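Local coordinates for protein Peptide:N-glycosidase F (Elizabethkingia meningoseptica, PDB 3PMS) that catalyses the release of asparagine-linked glycans from glycoproteins and glycopeptides by hydrolysing the amide bond between the sugar and the asparagine side chain, at residues H215-N220 and F276-K281; K107-G112 and S146-V151. All blocks are in the same frame, centred on the assembly; numbering follows the deposited sequence.

Contact 1: H215-N220 and F276-K281; sequences HTIAIN and FSYEYK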
loop_
_atom_site.group_PDB
_atom_site.type_symbol
_atom_site.label_atom_id
_atom_site.label_comp_id
_atom_site.label_asym_id
_atom_site.label_seq_id
_atom_site.Cartn_x
_atom_site.Cartn_y
_atom_site.Cartn_z
ATOM N N HIS A 215 13.073 5.284 -8.716
ATOM C CA HIS A 215 13.830 5.083 -7.471
ATOM C C HIS A 215 14.479 3.706 -7.435
ATOM O O HIS A 215 14.172 2.918 -8.307
ATOM C CB HIS A 215 12.910 5.275 -6.294
ATOM C CG HIS A 215 12.135 6.577 -6.349
ATOM N ND1 HIS A 215 12.764 7.797 -6.488
ATOM C CD2 HIS A 215 10.805 6.837 -6.351
ATOM C CE1 HIS A 215 11.850 8.756 -6.504
ATOM N NE2 HIS A 215 10.661 8.203 -6.470
ATOM N N THR A 216 15.338 3.456 -6.448
ATOM C CA THR A 216 16.121 2.228 -6.444
ATOM C C THR A 216 16.182 1.633 -5.049
ATOM O O THR A 216 16.341 2.328 -4.079
ATOM C CB THR A 216 17.519 2.598 -6.862
ATOM O OG1 THR A 216 17.530 2.928 -8.256
ATOM C CG2 THR A 216 18.490 1.414 -6.651
ATOM N N ILE A 217 16.053 0.307 -4.954
ATOM C CA ILE A 217 16.389 -0.415 -3.732
ATOM C C ILE A 217 17.788 -0.992 -3.905
ATOM O O ILE A 217 18.035 -1.702 -4.876
ATOM C CB ILE A 217 15.389 -1.555 -3.460
ATOM C CG1 ILE A 217 14.070 -0.949 -3.027
ATOM C CG2 ILE A 217 15.891 -2.432 -2.272
ATOM C CD1 ILE A 217 12.900 -1.929 -2.885
ATOM N N ALA A 218 18.630 -0.698 -2.938
ATOM C CA ALA A 218 20.005 -1.254 -2.848
ATOM C C ALA A 218 19.984 -2.353 -1.796
ATOM O O ALA A 218 19.405 -2.209 -0.707
ATOM C CB ALA A 218 21.020 -0.204 -2.492
ATOM N N ILE A 219 20.614 -3.455 -2.179
ATOM C CA ILE A 219 20.737 -4.640 -1.302
ATOM C C ILE A 219 22.254 -4.818 -1.069
ATOM O O ILE A 219 22.992 -4.978 -2.040
ATOM C CB ILE A 219 20.183 -5.855 -2.003
ATOM C CG1 ILE A 219 18.671 -5.700 -2.321
ATOM C CG2 ILE A 219 20.438 -7.126 -1.121
ATOM C CD1 ILE A 219 17.795 -5.563 -1.119
ATOM N N ASN A 220 22.658 -4.834 0.181
ATOM C CA ASN A 220 24.100 -4.882 0.538
ATOM C C ASN A 220 24.868 -3.819 -0.248
ATOM O O ASN A 220 25.963 -4.035 -0.787
ATOM C CB ASN A 220 24.646 -6.278 0.298
ATOM C CG ASN A 220 24.198 -7.270 1.372
ATOM O OD1 ASN A 220 24.175 -8.519 1.114
ATOM N ND2 ASN A 220 23.952 -6.781 2.530
ATOM N N PHE A 276 21.264 -8.913 5.656
ATOM C CA PHE A 276 21.609 -8.018 4.524
ATOM C C PHE A 276 21.024 -6.639 4.719
ATOM O O PHE A 276 20.088 -6.463 5.477
ATOM C CB PHE A 276 21.125 -8.593 3.180
ATOM C CG PHE A 276 19.615 -8.666 3.010
ATOM C CD1 PHE A 276 18.894 -9.824 3.311
ATOM C CD2 PHE A 276 18.902 -7.621 2.429
ATOM C CE1 PHE A 276 17.501 -9.860 3.061
ATOM C CE2 PHE A 276 17.539 -7.691 2.229
ATOM C CZ PHE A 276 16.855 -8.807 2.593
ATOM N N SER A 277 21.651 -5.611 4.124
ATOM C CA SER A 277 21.103 -4.255 4.204
ATOM C C SER A 277 20.212 -3.957 3.020
ATOM O O SER A 277 20.312 -4.525 1.939
ATOM C CB SER A 277 22.182 -3.200 4.276
ATOM O OG SER A 277 22.924 -3.215 3.090
ATOM N N TYR A 278 19.164 -3.251 3.388
ATOM C CA TYR A 278 18.203 -2.654 2.473
ATOM C C TYR A 278 18.367 -1.157 2.558
ATOM O O TYR A 278 18.499 -0.567 3.637
ATOM C CB TYR A 278 16.819 -3.059 2.981
ATOM C CG TYR A 278 15.612 -2.274 2.430
ATOM C CD1 TYR A 278 15.319 -0.998 2.868
ATOM C CD2 TYR A 278 14.714 -2.873 1.575
ATOM C CE1 TYR A 278 14.205 -0.271 2.403
ATOM C CE2 TYR A 278 13.643 -2.173 1.073
ATOM C CZ TYR A 278 13.364 -0.916 1.510
ATOM O OH TYR A 278 12.289 -0.149 1.155
ATOM N N GLU A 279 18.328 -0.497 1.378
ATOM C CA GLU A 279 18.250 0.961 1.358
ATOM C C GLU A 279 17.282 1.368 0.247
ATOM O O GLU A 279 17.441 0.931 -0.898
ATOM C CB GLU A 279 19.593 1.626 1.152
ATOM C CG GLU A 279 19.529 3.101 1.243
ATOM C CD GLU A 279 20.881 3.801 1.028
ATOM O OE1 GLU A 279 21.894 3.123 0.769
ATOM O OE2 GLU A 279 20.867 5.064 0.968
ATOM N N TYR A 280 16.316 2.239 0.559
ATOM C CA TYR A 280 15.473 2.823 -0.481
ATOM C C TYR A 280 16.120 4.179 -0.871
ATOM O O TYR A 280 16.164 5.106 -0.072
ATOM C CB TYR A 280 13.997 3.033 -0.013
ATOM C CG TYR A 280 13.048 3.090 -1.188
ATOM C CD1 TYR A 280 12.457 1.918 -1.677
ATOM C CD2 TYR A 280 12.780 4.260 -1.890
ATOM C CE1 TYR A 280 11.657 1.906 -2.772
ATOM C CE2 TYR A 280 11.984 4.259 -3.024
ATOM C CZ TYR A 280 11.411 3.094 -3.470
ATOM O OH TYR A 280 10.597 3.099 -4.571
ATOM N N LYS A 281 16.531 4.285 -2.119
ATOM C CA LYS A 281 17.183 5.476 -2.683
ATOM C C LYS A 281 16.285 6.222 -3.656
ATOM O O LYS A 281 15.892 5.719 -4.707
ATOM C CB LYS A 281 18.480 5.101 -3.409
ATOM C CG LYS A 281 19.510 4.437 -2.547
ATOM C CD LYS A 281 20.779 4.222 -3.447
ATOM C CE LYS A 281 21.909 3.542 -2.751
ATOM N NZ LYS A 281 23.007 3.415 -3.813
HETATM O O HOH W 1 21.767 -1.803 0.964
#
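I217 lays CG1 against the Y280 ring, and its CD1 touches both that ring and the ring of Y278, on one face of an antiparallel sheet in a jelly-roll domain. Its CG1 stands beside the backbone N (chi1 -72°), which carries the branch across to Y280, I217 CG1 to Y280 CD1 3.6 Å, at a slant to the ring. H215 CB approaches Y280 CE2 obliquely at 3.5 Å, on the side of the ring away from the CD1 and CE1 atoms that I217 touches, while T216 O lies over one of its faces. Further along, I219 CG2 leans obliquely on F276 CD2 at 3.9 Å. Strand 184-197 covers the H215, I217 and Y280 end of this face, with I191 against H215 and Y280, whereas L267 lies against I219 and F276; the Y280 hydroxyl is hydrogen-bonded to H227 ND1.

The reverse face carries T216, A218, E279 and K281. The extended chain of K281 passes A218, K281 CE to A218 CB 3.9 Å, on its way to N223 OD1. Between the faces the backbones pair at T216 with K281 and at A218 with E279; K281 N points nearly straight at T216 O, 2.8 Å away. Where the strand gives way to a turn, N220 N reaches S277 O at 2.9 Å from above the carbonyl plane, 39° out of it.

Contact 2: K107-G112 and S146-V151; sequences KSLLSG and SAVVPV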
loop_
_atom_site.group_PDB
_atom_site.type_symbol
_atom_site.label_atom_id
_atom_site.label_comp_id
_atom_site.label_asym_id
_atom_site.label_seq_id
_atom_site.Cartn_x
_atom_site.Cartn_y
_atom_site.Cartn_z
ATOM N N LYS A 107 -1.176 -13.478 4.246
ATOM C CA LYS A 107 -2.061 -14.600 4.633
ATOM C C LYS A 107 -1.693 -15.047 6.054
ATOM O O LYS A 107 -2.572 -15.532 6.787
ATOM C CB LYS A 107 -2.023 -15.724 3.599
ATOM C CG LYS A 107 -0.660 -16.361 3.347
ATOM C CD LYS A 107 -0.737 -17.482 2.340
ATOM C CE LYS A 107 0.611 -17.871 1.787
ATOM N NZ LYS A 107 0.537 -19.127 0.877
ATOM N N SER A 108 -0.424 -15.001 6.462
ATOM C CA SER A 108 -0.102 -15.399 7.835
ATOM C C SER A 108 -0.720 -14.588 8.952
ATOM O O SER A 108 -0.914 -15.065 10.094
ATOM C CB SER A 108 1.411 -15.425 8.016
ATOM O OG SER A 108 2.034 -14.146 7.945
ATOM N N LEU A 109 -1.140 -13.385 8.607
ATOM C CA LEU A 109 -1.786 -12.474 9.533
ATOM C C LEU A 109 -3.302 -12.496 9.348
ATOM O O LEU A 109 -4.008 -11.916 10.187
ATOM C CB LEU A 109 -1.246 -11.061 9.365
ATOM C CG LEU A 109 0.165 -10.780 9.845
ATOM C CD1 LEU A 109 1.199 -11.042 8.811
ATOM C CD2 LEU A 109 0.302 -9.372 10.407
ATOM N N LEU A 110 -3.801 -12.977 8.237
ATOM C CA LEU A 110 -5.263 -12.965 7.946
ATOM C C LEU A 110 -5.829 -14.371 8.274
ATOM O O LEU A 110 -6.198 -15.165 7.431
ATOM C CB LEU A 110 -5.527 -12.540 6.497
ATOM C CG LEU A 110 -5.026 -11.165 6.104
ATOM C CD1 LEU A 110 -4.975 -11.005 4.570
ATOM C CD2 LEU A 110 -5.925 -10.068 6.744
ATOM N N SER A 111 -5.825 -14.619 9.590
ATOM C CA SER A 111 -6.041 -15.936 10.171
ATOM C C SER A 111 -6.637 -15.776 11.575
ATOM O O SER A 111 -6.078 -15.065 12.369
ATOM C CB SER A 111 -4.676 -16.642 10.231
ATOM O OG SER A 111 -4.788 -17.846 10.933
ATOM N N GLY A 112 -7.754 -16.463 11.832
ATOM C CA GLY A 112 -8.440 -16.321 13.081
ATOM C C GLY A 112 -9.027 -14.905 13.223
ATOM O O GLY A 112 -9.205 -14.193 12.234
ATOM N N SER A 146 4.543 -19.006 5.198
ATOM C CA SER A 146 5.016 -17.677 4.868
ATOM C C SER A 146 5.075 -16.813 6.115
ATOM O O SER A 146 4.371 -17.060 7.114
ATOM C CB SER A 146 4.163 -17.011 3.808
ATOM O OG SER A 146 2.882 -16.660 4.301
ATOM N N ALA A 147 5.894 -15.769 6.077
ATOM C CA ALA A 147 5.966 -14.778 7.150
ATOM C C ALA A 147 6.364 -13.465 6.555
ATOM O O ALA A 147 6.998 -13.426 5.512
ATOM C CB ALA A 147 7.011 -15.147 8.225
ATOM N N VAL A 148 5.811 -12.408 7.117
ATOM C CA VAL A 148 5.961 -11.054 6.578
ATOM C C VAL A 148 6.176 -10.044 7.680
ATOM O O VAL A 148 5.528 -10.117 8.725
ATOM C CB VAL A 148 4.776 -10.674 5.676
ATOM C CG1 VAL A 148 3.456 -10.744 6.438
ATOM C CG2 VAL A 148 4.981 -9.284 4.978
ATOM N N VAL A 149 7.072 -9.105 7.485
ATOM C CA VAL A 149 7.318 -8.004 8.416
ATOM C C VAL A 149 7.629 -6.721 7.629
ATOM O O VAL A 149 8.187 -6.775 6.546
ATOM C CB VAL A 149 8.451 -8.303 9.417
ATOM C CG1 VAL A 149 7.986 -9.340 10.483
ATOM C CG2 VAL A 149 9.743 -8.583 8.740
ATOM N N PRO A 150 7.298 -5.563 8.187
ATOM C CA PRO A 150 7.665 -4.317 7.556
ATOM C C PRO A 150 9.149 -4.005 7.675
ATOM O O PRO A 150 9.779 -4.196 8.738
ATOM C CB PRO A 150 6.859 -3.259 8.327
ATOM C CG PRO A 150 6.598 -3.862 9.647
ATOM C CD PRO A 150 6.365 -5.330 9.292
ATOM N N VAL A 151 9.657 -3.453 6.598
ATOM C CA VAL A 151 10.987 -2.868 6.564
ATOM C C VAL A 151 10.932 -1.353 6.853
ATOM O O VAL A 151 11.575 -0.841 7.783
ATOM C CB VAL A 151 11.631 -3.119 5.253
ATOM C CG1 VAL A 151 13.052 -2.536 5.212
ATOM C CG2 VAL A 151 11.667 -4.636 4.925
HETATM O O HOH W 2 2.174 -14.113 5.234
HETATM O O HOH W 3 4.179 -13.285 9.478
#
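S108 OG and V148 N are joined through water 3, which lies 2.8 Å from S108 OG and accepts from V148 N at 3.0 Å. The bridge spans the seam between the two parts of this jelly-roll protein: S108 belongs to the loop leading from strand 99-102 to strand 114-120, whereas V148 lies on strand 145-163, the outermost of another sheet, which pairs on its inner side with strand 295-306 through backbone bonds such as A147 with A304.

A second water repeats the theme from the other end of S108. Water 2 accepts from S108 N and sits 2.8 Å from S146 OG, so that one serine is tied to the strand through both its backbone and its side chain. S108 OG is set between the backbone N and the carbonyl carbon (chi1 67°), which brings it round toward the strand. The direct contact there is made by carbon: S108 CB rests 3.5 Å from S146 O. The polar links found between the segments run through these two waters.

K107 runs alongside S146 with its chain extended beyond CG. CG and CE both pass the serine hydroxyl, K107 CE 3.6 Å from S146 OG, and the ammonium group continues to V43 O, at the start of strand 43-52, which neighbours strand 99-102 in its sheet; a bound sulfate ion, probably from the crystallisation liquor, lies about 5 Å from this side chain. At the other side of S108 the contact turns apolar. V148 is also covered by F106 and I303, and L109 meets Y79. The leucine and valine side chains cross at about a right angle, and their methyls press unusually tightly together, L109 CD1 to V148 CG1 3.3 Å.

In the fold
Contact 1 lies mostly buried inside one sheet, where neighbouring strands share regular backbone bonds and an aromatic and aliphatic face; contact 2 is partly buried and joins a loop to a strand of a different sheet. The polar chemistry of contact 1 is mainly direct backbone bonds, with one water at its rim, whereas in contact 2 the polar links between the segments run through water, and the buried area falls from 628 to 207 Å². Although their centres are about 22 Å apart, the two meet where strand 145-163 turns a corner: V151 CG1 packs on Y278 CD1 at 3.6 Å, so segment 146-151 touches the loop 107-112 and also the sheet of contact 1.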